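Local coordinates for protein CDP-4-keto-6-deoxy-D-glucose-3-dehydrase (Yersinia pseudotuberculosis, PDB 3BB8) that probably dehydrates CDP-4-keto-6-deoxy-D-glucose at its C3 position with the help of pyridoxal 5'-phosphate, on an aspartate aminotransferase fold, in lipopolysaccharide sugar biosynthesis, at residues 160-166 and 186-192; 86-90 and 120-124. The protein carries 1 engineered substitution. All coordinates share one frame; numbering follows the deposited sequence.

Contact 1. Residues 160-166 and 186-192; sequences KAIMIAH and LWLIEDC. With PLP (pyridoxal-5'-phosphate), chain C.
Two neighbouring parallel strands in the central sheet of the aspartate aminotransferase fold, joined through helix 174-184 as a beta-alpha-beta unit, pair Ala161 with Trp187 at one end and Ala165 with Asp191 at the end nearest the cofactor. The N-to-C directions of the two segments differ by 13°. Six backbone hydrogen bonds alternate in direction along them: Ile162 N gives to Trp187 O at 2.8 Å, Ile162 O accepts from Ile189 N, and the series ends with His166 N on Asp191 O.

On the face bearing Met163 and Ile189, the extended thioether lies across the branched side chain. Met163 CG touches Ile189 CB at 3.6 Å, and Met163 SD sits 3.8 Å from both Ile189 CD1 and CG2, so an unbranched chain fits against a beta-branched one on the face that packs on helix 86-96. On the other face, Leu188 has CG anti to its backbone N (chi1 175°), and the next torsion then brings CD1 toward the partner strand, 4.0 Å from Ile162 CB. Beyond it, the tips of Ile162 and Leu186 meet through their CD1 atoms at 3.9 Å. The carboxylate of the buried Glu190 is satisfied by backbone N-H groups of Gly206, Phe208 and Gly209.

Asp191 stands at the cofactor end. Ala165, with only a methyl, lets its CB pack 3.4 Å from Asp191 CB. Asp191 OD1 accepts a hydrogen bond from PLP N1 at 2.9 Å, with an N-H...O angle of 143°; Thr123 also bonds to OD1, while OD2 takes the N-H of Cys193. Such a buried carboxylate beside N1 probably favours a protonated pyridine nitrogen, the form in which the ring draws electrons most strongly, as in other enzymes of this fold.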
ATOM      1  N   LYS A 160      22.222   4.918  14.116  1.00 48.43           N
ATOM      2  CA  LYS A 160      21.377   6.104  14.118  1.00 47.71           C
ATOM      3  C   LYS A 160      19.980   5.836  14.639  1.00 44.66           C
ATOM      4  O   LYS A 160      19.224   6.764  14.910  1.00 45.44           O
ATOM      5  CB  LYS A 160      21.295   6.705  12.710  1.00 50.17           C
ATOM      6  CG  LYS A 160      22.583   7.365  12.253  1.00 54.93           C
ATOM      7  CD  LYS A 160      22.930   8.546  13.159  1.00 59.61           C
ATOM      8  CE  LYS A 160      24.292   9.151  12.816  1.00 61.84           C
ATOM      9  NZ  LYS A 160      24.646  10.279  13.733  1.00 62.24           N
ATOM     10  N   ALA A 161      19.624   4.570  14.788  1.00 42.90           N
ATOM     11  CA  ALA A 161      18.287   4.263  15.276  1.00 41.10           C
ATOM     12  C   ALA A 161      18.100   2.840  15.753  1.00 37.54           C
ATOM     13  O   ALA A 161      18.924   1.958  15.514  1.00 36.44           O
ATOM     14  CB  ALA A 161      17.256   4.568  14.179  1.00 42.11           C
ATOM     15  N   ILE A 162      16.985   2.636  16.433  1.00 35.59           N
ATOM     16  CA  ILE A 162      16.614   1.328  16.930  1.00 34.84           C
ATOM     17  C   ILE A 162      15.164   1.129  16.543  1.00 34.37           C
ATOM     18  O   ILE A 162      14.317   1.973  16.849  1.00 34.02           O
ATOM     19  CB  ILE A 162      16.720   1.237  18.460  1.00 34.69           C
ATOM     20  CG1 ILE A 162      18.162   1.477  18.901  1.00 34.52           C
ATOM     21  CG2 ILE A 162      16.237  -0.129  18.925  1.00 34.56           C
ATOM     22  CD1 ILE A 162      18.354   1.415  20.407  1.00 33.64           C
ATOM     23  N   MET A 163      14.887   0.028  15.845  1.00 33.92           N
ATOM     24  CA  MET A 163      13.529  -0.302  15.425  1.00 32.69           C
ATOM     25  C   MET A 163      13.286  -1.754  15.806  1.00 32.89           C
ATOM     26  O   MET A 163      13.887  -2.670  15.246  1.00 31.84           O
ATOM     27  CB  MET A 163      13.358  -0.109  13.913  1.00 34.16           C
ATOM     28  CG  MET A 163      11.915  -0.270  13.436  1.00 33.48           C
ATOM     29  SD  MET A 163      11.650   0.410  11.784  1.00 34.54           S
ATOM     30  CE  MET A 163      10.055  -0.252  11.367  1.00 29.81           C
ATOM     31  N   ILE A 164      12.391  -1.951  16.765  1.00 33.84           N
ATOM     32  CA  ILE A 164      12.077  -3.273  17.277  1.00 33.67           C
ATOM     33  C   ILE A 164      10.588  -3.387  17.545  1.00 32.92           C
ATOM     34  O   ILE A 164       9.927  -2.389  17.829  1.00 33.38           O
ATOM     35  CB  ILE A 164      12.803  -3.511  18.609  1.00 34.31           C
ATOM     36  CG1 ILE A 164      14.310  -3.463  18.402  1.00 37.02           C
ATOM     37  CG2 ILE A 164      12.374  -4.823  19.211  1.00 36.23           C
ATOM     38  CD1 ILE A 164      15.092  -3.597  19.692  1.00 38.94           C
ATOM     39  N   ALA A 165      10.065  -4.604  17.493  1.00 30.34           N
ATOM     40  CA  ALA A 165       8.647  -4.814  17.740  1.00 31.63           C
ATOM     41  C   ALA A 165       8.403  -5.424  19.120  1.00 32.06           C
ATOM     42  O   ALA A 165       9.234  -6.180  19.618  1.00 29.56           O
ATOM     43  CB  ALA A 165       8.062  -5.735  16.662  1.00 31.01           C
ATOM     44  N   HIS A 166       7.269  -5.071  19.730  1.00 32.84           N
ATOM     45  CA  HIS A 166       6.881  -5.635  21.020  1.00 34.10           C
ATOM     46  C   HIS A 166       6.271  -6.970  20.609  1.00 33.29           C
ATOM     47  O   HIS A 166       5.061  -7.093  20.401  1.00 33.20           O
ATOM     48  CB  HIS A 166       5.846  -4.741  21.725  1.00 35.88           C
ATOM     49  CG  HIS A 166       6.421  -3.470  22.273  1.00 37.18           C
ATOM     50  ND1 HIS A 166       6.345  -2.266  21.604  1.00 38.43           N
ATOM     51  CD2 HIS A 166       7.145  -3.229  23.393  1.00 36.65           C
ATOM     52  CE1 HIS A 166       6.997  -1.341  22.286  1.00 36.88           C
ATOM     53  NE2 HIS A 166       7.493  -1.900  23.375  1.00 37.53           N
ATOM     54  N   LEU A 186      19.786   8.118  19.637  1.00 45.18           N
ATOM     55  CA  LEU A 186      19.301   7.290  18.546  1.00 43.29           C
ATOM     56  C   LEU A 186      17.796   7.436  18.400  1.00 41.15           C
ATOM     57  O   LEU A 186      17.086   7.637  19.387  1.00 40.70           O
ATOM     58  CB  LEU A 186      19.616   5.822  18.824  1.00 44.28           C
ATOM     59  CG  LEU A 186      21.066   5.424  19.082  1.00 46.91           C
ATOM     60  CD1 LEU A 186      21.108   3.965  19.522  1.00 45.66           C
ATOM     61  CD2 LEU A 186      21.901   5.645  17.826  1.00 46.94           C
ATOM     62  N   TRP A 187      17.324   7.341  17.159  1.00 38.16           N
ATOM     63  CA  TRP A 187      15.895   7.402  16.860  1.00 34.33           C
ATOM     64  C   TRP A 187      15.301   6.089  17.354  1.00 32.33           C
ATOM     65  O   TRP A 187      15.958   5.053  17.276  1.00 31.23           O
ATOM     66  CB  TRP A 187      15.657   7.476  15.344  1.00 33.60           C
ATOM     67  CG  TRP A 187      15.908   8.800  14.719  1.00 29.23           C
ATOM     68  CD1 TRP A 187      16.925   9.132  13.871  1.00 30.35           C
ATOM     69  CD2 TRP A 187      15.095   9.967  14.851  1.00 28.04           C
ATOM     70  NE1 TRP A 187      16.791  10.438  13.463  1.00 30.40           N
ATOM     71  CE2 TRP A 187      15.674  10.972  14.051  1.00 26.93           C
ATOM     72  CE3 TRP A 187      13.926  10.258  15.566  1.00 27.90           C
ATOM     73  CZ2 TRP A 187      15.127  12.244  13.944  1.00 28.69           C
ATOM     74  CZ3 TRP A 187      13.383  11.517  15.459  1.00 28.58           C
ATOM     75  CH2 TRP A 187      13.982  12.497  14.654  1.00 27.33           C
ATOM     76  N   LEU A 188      14.068   6.116  17.846  1.00 32.64           N
ATOM     77  CA  LEU A 188      13.435   4.883  18.307  1.00 33.35           C
ATOM     78  C   LEU A 188      12.076   4.619  17.658  1.00 33.01           C
ATOM     79  O   LEU A 188      11.135   5.406  17.821  1.00 31.47           O
ATOM     80  CB  LEU A 188      13.246   4.881  19.834  1.00 32.70           C
ATOM     81  CG  LEU A 188      12.462   3.642  20.319  1.00 33.58           C
ATOM     82  CD1 LEU A 188      13.347   2.415  20.185  1.00 27.69           C
ATOM     83  CD2 LEU A 188      11.992   3.806  21.762  1.00 31.76           C
ATOM     84  N   ILE A 189      11.965   3.506  16.937  1.00 32.59           N
ATOM     85  CA  ILE A 189      10.688   3.150  16.319  1.00 31.94           C
ATOM     86  C   ILE A 189      10.104   1.901  16.981  1.00 32.98           C
ATOM     87  O   ILE A 189      10.732   0.840  17.007  1.00 31.32           O
ATOM     88  CB  ILE A 189      10.828   2.898  14.804  1.00 30.89           C
ATOM     89  CG1 ILE A 189      11.159   4.215  14.098  1.00 31.97           C
ATOM     90  CG2 ILE A 189       9.518   2.338  14.238  1.00 27.44           C
ATOM     91  CD1 ILE A 189      11.555   4.067  12.670  1.00 28.28           C
ATOM     92  N   GLU A 190       8.898   2.049  17.519  1.00 32.67           N
ATOM     93  CA  GLU A 190       8.189   0.960  18.180  1.00 31.81           C
ATOM     94  C   GLU A 190       7.191   0.266  17.254  1.00 32.33           C
ATOM     95  O   GLU A 190       6.123   0.814  16.976  1.00 29.67           O
ATOM     96  CB  GLU A 190       7.387   1.487  19.365  1.00 33.84           C
ATOM     97  CG  GLU A 190       8.105   1.647  20.679  1.00 36.38           C
ATOM     98  CD  GLU A 190       7.155   2.185  21.735  1.00 38.85           C
ATOM     99  OE1 GLU A 190       6.990   3.423  21.821  1.00 42.37           O
ATOM    100  OE2 GLU A 190       6.546   1.372  22.460  1.00 36.91           O
ATOM    101  N   ASP A 191       7.527  -0.931  16.782  1.00 31.69           N
ATOM    102  CA  ASP A 191       6.599  -1.688  15.949  1.00 28.77           C
ATOM    103  C   ASP A 191       5.622  -2.342  16.930  1.00 29.12           C
ATOM    104  O   ASP A 191       5.975  -3.288  17.636  1.00 29.31           O
ATOM    105  CB  ASP A 191       7.349  -2.758  15.146  1.00 27.50           C
ATOM    106  CG  ASP A 191       6.415  -3.634  14.310  1.00 28.92           C
ATOM    107  OD1 ASP A 191       6.920  -4.295  13.371  1.00 29.01           O
ATOM    108  OD2 ASP A 191       5.191  -3.673  14.592  1.00 26.31           O
ATOM    109  N   CYS A 192       4.405  -1.808  16.974  1.00 30.74           N
ATOM    110  CA  CYS A 192       3.339  -2.281  17.852  1.00 27.32           C
ATOM    111  C   CYS A 192       2.261  -2.980  17.035  1.00 27.89           C
ATOM    112  O   CYS A 192       1.099  -3.037  17.453  1.00 26.01           O
ATOM    113  CB  CYS A 192       2.697  -1.097  18.589  1.00 25.92           C
ATOM    114  SG  CYS A 192       3.846  -0.143  19.601  1.00 31.87           S
TER
HETATM  115  N1  PLP C 500       5.311  -6.480  12.272  1.00 36.22           N
HETATM  116  C2  PLP C 500       4.766  -7.489  13.049  1.00 38.72           C
HETATM  117  C2A PLP C 500       5.503  -7.875  14.324  1.00 34.87           C
HETATM  118  C3  PLP C 500       3.553  -8.121  12.642  1.00 37.58           C
HETATM  119  O3  PLP C 500       2.989  -9.111  13.367  1.00 42.26           O
HETATM  120  C4  PLP C 500       2.887  -7.700  11.413  1.00 38.87           C
HETATM  121  C4A PLP C 500       1.540  -8.406  11.030  1.00 40.82           C
HETATM  122  C5  PLP C 500       3.508  -6.658  10.648  1.00 36.77           C
HETATM  123  C6  PLP C 500       4.741  -6.065  11.125  1.00 36.10           C
HETATM  124  C5A PLP C 500       3.014  -6.069   9.363  1.00 33.12           C
HETATM  125  O4P PLP C 500       1.663  -5.995   9.266  1.00 28.67           O
HETATM  126  P   PLP C 500       0.802  -6.349   7.956  1.00 28.86           P
HETATM  127  O1P PLP C 500      -0.536  -5.667   8.150  1.00 27.71           O
HETATM  128  O2P PLP C 500       0.653  -7.982   7.974  1.00 30.42           O
HETATM  129  O3P PLP C 500       1.540  -5.880   6.697  1.00 26.52           O

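Contact 2. Residues 86-90 and 120-124; sequences GSSAN and FPTTV. With PLP (pyridoxal-5'-phosphate), chain C.
Ser87 and Thr122 meet beside the pyridoxal phosphate, where the N-terminus of helix 86-96 forms part of the cofactor's phosphate-binding cup, as is usual in the aspartate aminotransferase fold. Ser87 CB lies 3.3 Å from PLP O3P and also touches Thr122 OG1; from it the side chain runs to OG, with chi1 of -58° setting the hydroxyl beside its own backbone N. Both groups can therefore serve one phosphate oxygen: Ser87 OG gives a hydrogen bond to PLP O3P at 2.6 Å, and Ser87 N reaches the same atom. Ser87 OG in turn accepts a hydrogen bond from Thr122 OG1 at 2.8 Å. Thr122, itself part of the PLP pocket, thus probably helps to orient the serine hydroxyl. Gly86 N holds PLP O1P, and glycine suits this place because, having no side chain, it leaves room for PLP O4P.

Phe120 supplies a flat apolar cover for the pyridine ring. PLP C4 lies over one of its faces, and Pro121 CD packs on the opposite one. From the second subunit, Trp247 meets the phenyl ring nearly at right angles. At the closest point of this cover, Phe120 CD2 comes to 3.5 Å from PLP C6.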
ATOM      1  N   GLY A  86       0.360  -2.920   8.157  1.00 19.22           N
ATOM      2  CA  GLY A  86       1.337  -2.727   9.205  1.00 20.51           C
ATOM      3  C   GLY A  86       2.719  -2.628   8.569  1.00 20.45           C
ATOM      4  O   GLY A  86       3.566  -1.838   9.021  1.00 19.47           O
ATOM      5  N   SER A  87       2.956  -3.422   7.524  1.00 19.47           N
ATOM      6  CA  SER A  87       4.251  -3.395   6.841  1.00 22.29           C
ATOM      7  C   SER A  87       4.465  -2.007   6.217  1.00 25.05           C
ATOM      8  O   SER A  87       5.553  -1.449   6.267  1.00 25.08           O
ATOM      9  CB  SER A  87       4.309  -4.466   5.743  1.00 23.90           C
ATOM     10  OG  SER A  87       4.094  -5.769   6.260  1.00 25.88           O
ATOM     11  N   SER A  88       3.416  -1.444   5.625  1.00 28.16           N
ATOM     12  CA  SER A  88       3.555  -0.119   5.022  1.00 27.90           C
ATOM     13  C   SER A  88       3.813   0.915   6.118  1.00 28.65           C
ATOM     14  O   SER A  88       4.560   1.870   5.908  1.00 28.87           O
ATOM     15  CB  SER A  88       2.296   0.255   4.238  1.00 25.28           C
ATOM     16  OG  SER A  88       2.178  -0.557   3.093  1.00 22.21           O
ATOM     17  N   ALA A  89       3.194   0.724   7.280  1.00 27.28           N
ATOM     18  CA  ALA A  89       3.400   1.651   8.384  1.00 29.13           C
ATOM     19  C   ALA A  89       4.878   1.633   8.757  1.00 28.11           C
ATOM     20  O   ALA A  89       5.507   2.693   8.870  1.00 29.23           O
ATOM     21  CB  ALA A  89       2.535   1.261   9.586  1.00 28.19           C
ATOM     22  N   ASN A  90       5.438   0.435   8.935  1.00 26.77           N
ATOM     23  CA  ASN A  90       6.859   0.309   9.272  1.00 24.25           C
ATOM     24  C   ASN A  90       7.706   0.986   8.194  1.00 23.23           C
ATOM     25  O   ASN A  90       8.672   1.688   8.508  1.00 23.26           O
ATOM     26  CB  ASN A  90       7.276  -1.162   9.398  1.00 24.55           C
ATOM     27  CG  ASN A  90       6.840  -1.792  10.721  1.00 26.23           C
ATOM     28  OD1 ASN A  90       6.844  -3.012  10.876  1.00 24.19           O
ATOM     29  ND2 ASN A  90       6.475  -0.962  11.676  1.00 25.58           N
ATOM     30  N   PHE A 120       9.381 -10.320  12.741  1.00 29.98           N
ATOM     31  CA  PHE A 120       8.648 -10.334  11.489  1.00 28.03           C
ATOM     32  C   PHE A 120       9.471  -9.603  10.430  1.00 26.57           C
ATOM     33  O   PHE A 120      10.075  -8.568  10.716  1.00 25.88           O
ATOM     34  CB  PHE A 120       7.290  -9.654  11.666  1.00 28.87           C
ATOM     35  CG  PHE A 120       6.360  -9.894  10.523  1.00 30.34           C
ATOM     36  CD1 PHE A 120       5.772 -11.142  10.351  1.00 28.82           C
ATOM     37  CD2 PHE A 120       6.142  -8.909   9.563  1.00 27.98           C
ATOM     38  CE1 PHE A 120       4.985 -11.413   9.234  1.00 29.71           C
ATOM     39  CE2 PHE A 120       5.360  -9.173   8.445  1.00 28.26           C
ATOM     40  CZ  PHE A 120       4.782 -10.427   8.281  1.00 29.21           C
ATOM     41  N   PRO A 121       9.520 -10.144   9.200  1.00 27.84           N
ATOM     42  CA  PRO A 121      10.280  -9.545   8.098  1.00 29.92           C
ATOM     43  C   PRO A 121      10.152  -8.039   7.852  1.00 28.24           C
ATOM     44  O   PRO A 121      11.158  -7.342   7.800  1.00 26.81           O
ATOM     45  CB  PRO A 121       9.862 -10.388   6.879  1.00 29.12           C
ATOM     46  CG  PRO A 121       8.618 -11.092   7.319  1.00 30.79           C
ATOM     47  CD  PRO A 121       8.880 -11.390   8.753  1.00 29.21           C
ATOM     48  N   THR A 122       8.930  -7.532   7.735  1.00 30.26           N
ATOM     49  CA  THR A 122       8.742  -6.109   7.461  1.00 29.84           C
ATOM     50  C   THR A 122       9.099  -5.143   8.606  1.00 31.35           C
ATOM     51  O   THR A 122       9.005  -3.919   8.460  1.00 30.57           O
ATOM     52  CB  THR A 122       7.323  -5.841   6.940  1.00 30.23           C
ATOM     53  OG1 THR A 122       6.352  -6.225   7.918  1.00 27.38           O
ATOM     54  CG2 THR A 122       7.092  -6.646   5.665  1.00 30.44           C
ATOM     55  N   THR A 123       9.522  -5.689   9.740  1.00 30.65           N
ATOM     56  CA  THR A 123       9.957  -4.845  10.861  1.00 29.22           C
ATOM     57  C   THR A 123      11.364  -4.380  10.497  1.00 26.57           C
ATOM     58  O   THR A 123      11.772  -3.261  10.806  1.00 25.88           O
ATOM     59  CB  THR A 123      10.053  -5.650  12.179  1.00 29.55           C
ATOM     60  OG1 THR A 123       8.739  -5.995  12.614  1.00 29.54           O
ATOM     61  CG2 THR A 123      10.767  -4.846  13.278  1.00 28.07           C
ATOM     62  N   VAL A 124      12.081  -5.256   9.800  1.00 26.92           N
ATOM     63  CA  VAL A 124      13.468  -5.015   9.407  1.00 25.05           C
ATOM     64  C   VAL A 124      13.683  -4.586   7.954  1.00 26.26           C
ATOM     65  O   VAL A 124      14.606  -3.813   7.669  1.00 28.27           O
ATOM     66  CB  VAL A 124      14.321  -6.290   9.689  1.00 25.20           C
ATOM     67  CG1 VAL A 124      15.760  -6.102   9.228  1.00 19.50           C
ATOM     68  CG2 VAL A 124      14.294  -6.604  11.190  1.00 27.71           C
TER
HETATM   69  N1  PLP C 500       5.311  -6.480  12.272  1.00 36.22           N
HETATM   70  C2  PLP C 500       4.766  -7.489  13.049  1.00 38.72           C
HETATM   71  C2A PLP C 500       5.503  -7.875  14.324  1.00 34.87           C
HETATM   72  C3  PLP C 500       3.553  -8.121  12.642  1.00 37.58           C
HETATM   73  O3  PLP C 500       2.989  -9.111  13.367  1.00 42.26           O
HETATM   74  C4  PLP C 500       2.887  -7.700  11.413  1.00 38.87           C
HETATM   75  C4A PLP C 500       1.540  -8.406  11.030  1.00 40.82           C
HETATM   76  C5  PLP C 500       3.508  -6.658  10.648  1.00 36.77           C
HETATM   77  C6  PLP C 500       4.741  -6.065  11.125  1.00 36.10           C
HETATM   78  C5A PLP C 500       3.014  -6.069   9.363  1.00 33.12           C
HETATM   79  O4P PLP C 500       1.663  -5.995   9.266  1.00 28.67           O
HETATM   80  P   PLP C 500       0.802  -6.349   7.956  1.00 28.86           P
HETATM   81  O1P PLP C 500      -0.536  -5.667   8.150  1.00 27.71           O
HETATM   82  O2P PLP C 500       0.653  -7.982   7.974  1.00 30.42           O
HETATM   83  O3P PLP C 500       1.540  -5.880   6.697  1.00 26.52           O

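Overall arrangement
Contact 2 comes first along the chain and contact 1 follows, yet their centres lie 11 Å apart and they meet at one bound PLP: 86-90 and 120-124 hold its phosphate and flank its ring, while 186-192 brings a carboxylate to its nitrogen. A polar join links Asp191 OD1 with Thr123 OG1 at 2.6 Å, a probable hydrogen bond that may help to position the acid. The two contacts also pack together, Met163 CE lying 3.5 Å from Asn90 CB. Asp194 and Ser215 of the same chain, and Trp247 of the second subunit, add further bonds to the cofactor, so the site spans both chains. Lys220, an engineered residue, also lines the pocket.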